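Local coordinates for protein meta cleavage compound hydrolase (Janthinobacterium, PDB 1J1I) that hydrolyses a carbon-carbon bond of the meta-cleavage compound formed during carbazole degradation, yielding anthranilate, and has the alpha/beta-hydrolase fold, at residues A[91-94]-A[95-99]. Sequence-based numbering, arbitrary orientation.
Sequences RIRH and LHDFI
Arg93 starts with CG anti to its own amide nitrogen (chi1 -178°), whereas Asp97, one turn on, has CG beside the amide nitrogen (chi1 -64°); the two side chains consequently lie alongside each other, pointing the same way. They sit on helix 88-101 of the alpha/beta-hydrolase fold, whose regular i to i+4 ladder runs through both segments: Leu95 N to Arg91 O, His96 N to Ile92 O, Asp97 N to Arg93 O (2.8 Å) and Phe98 N to His94 O (2.8 Å). Arg93 meets the carboxylate through its aliphatic part, CG lying 3.7 Å from Asp97 OD2. The Arg93 chain bends at chi3, and NE stays 5.5 Å from Asp97 OD2, too far for a salt bridge, though the opposite charges probably still attract weakly. On the inner faces of the helix, Leu95 and Ile92 pack on Val123 of helix 114-126, while Phe98 meets strand 67-71 and the Tyr30 ring edge-to-face. His94 NE2 and Thr28 OG1 share a hydrogen bond. Beside Asp97, the His96 ring donates from ND1 to Asp97 OD1 at 2.8 Å. An asparagine in place of Asp97 would probably weaken this grip on the His96 imidazole and leave Arg93 without its nearby negative charge. In the His96 bond, Asp97 OD1 lies almost in the imidazole plane and is met on its anti side.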
# COMPACT_ATOMS: atom_id res chain seq x y z
N ARG A 91 15.40 -24.68 4.55
CA ARG A 91 15.51 -23.24 4.82
C ARG A 91 14.43 -22.82 5.82
O ARG A 91 14.66 -21.98 6.68
CB ARG A 91 15.37 -22.42 3.53
CG ARG A 91 16.65 -22.32 2.70
CD ARG A 91 16.43 -21.44 1.47
NE ARG A 91 15.54 -22.07 0.50
CZ ARG A 91 15.92 -23.00 -0.37
NH1 ARG A 91 17.19 -23.40 -0.40
NH2 ARG A 91 15.04 -23.54 -1.20
N ILE A 92 13.24 -23.41 5.69
CA ILE A 92 12.15 -23.09 6.61
C ILE A 92 12.54 -23.51 8.03
O ILE A 92 12.40 -22.74 8.98
CB ILE A 92 10.84 -23.80 6.20
CG1 ILE A 92 10.33 -23.21 4.88
CG2 ILE A 92 9.79 -23.67 7.31
CD1 ILE A 92 9.16 -23.96 4.27
N ARG A 93 13.05 -24.74 8.15
CA ARG A 93 13.46 -25.25 9.45
C ARG A 93 14.56 -24.37 10.04
O ARG A 93 14.56 -24.08 11.24
CB ARG A 93 14.00 -26.68 9.33
CG ARG A 93 14.40 -27.30 10.67
CD ARG A 93 15.33 -28.49 10.47
NE ARG A 93 14.77 -29.48 9.56
CZ ARG A 93 15.43 -30.55 9.12
NH1 ARG A 93 14.84 -31.40 8.29
NH2 ARG A 93 16.68 -30.77 9.52
N HIS A 94 15.48 -23.94 9.19
CA HIS A 94 16.57 -23.09 9.65
C HIS A 94 16.04 -21.79 10.24
O HIS A 94 16.46 -21.39 11.33
CB HIS A 94 17.54 -22.76 8.50
CG HIS A 94 18.56 -21.73 8.87
ND1 HIS A 94 18.60 -20.48 8.29
CD2 HIS A 94 19.56 -21.75 9.79
CE1 HIS A 94 19.58 -19.77 8.83
NE2 HIS A 94 20.18 -20.52 9.74
N LEU A 95 15.13 -21.13 9.54
CA LEU A 95 14.56 -19.88 10.03
C LEU A 95 13.85 -20.14 11.35
O LEU A 95 13.93 -19.33 12.28
CB LEU A 95 13.59 -19.30 8.99
CG LEU A 95 12.82 -18.03 9.38
CD1 LEU A 95 13.80 -16.95 9.84
CD2 LEU A 95 12.00 -17.54 8.18
N HIS A 96 13.16 -21.27 11.44
CA HIS A 96 12.46 -21.64 12.67
C HIS A 96 13.47 -21.75 13.82
O HIS A 96 13.25 -21.21 14.90
CB HIS A 96 11.73 -22.98 12.48
CG HIS A 96 11.38 -23.68 13.76
ND1 HIS A 96 12.30 -24.41 14.48
CD2 HIS A 96 10.21 -23.76 14.44
CE1 HIS A 96 11.71 -24.92 15.55
NE2 HIS A 96 10.45 -24.54 15.55
N ASP A 97 14.57 -22.45 13.56
CA ASP A 97 15.61 -22.65 14.57
C ASP A 97 16.29 -21.33 14.95
O ASP A 97 16.60 -21.10 16.13
CB ASP A 97 16.66 -23.66 14.07
CG ASP A 97 16.07 -25.06 13.86
OD1 ASP A 97 14.95 -25.33 14.33
OD2 ASP A 97 16.74 -25.90 13.22
N PHE A 98 16.51 -20.45 13.98
CA PHE A 98 17.12 -19.16 14.26
C PHE A 98 16.23 -18.35 15.19
O PHE A 98 16.70 -17.79 16.18
CB PHE A 98 17.35 -18.37 12.96
CG PHE A 98 17.86 -16.97 13.18
CD1 PHE A 98 17.00 -15.88 13.08
CD2 PHE A 98 19.20 -16.75 13.48
CE1 PHE A 98 17.47 -14.58 13.28
CE2 PHE A 98 19.69 -15.45 13.68
CZ PHE A 98 18.81 -14.36 13.58
N ILE A 99 14.94 -18.30 14.88
CA ILE A 99 14.00 -17.57 15.71
C ILE A 99 14.04 -18.09 17.15
O ILE A 99 14.16 -17.32 18.10
CB ILE A 99 12.57 -17.67 15.14
CG1 ILE A 99 12.49 -16.86 13.84
CG2 ILE A 99 11.55 -17.14 16.14
CD1 ILE A 99 11.20 -17.04 13.07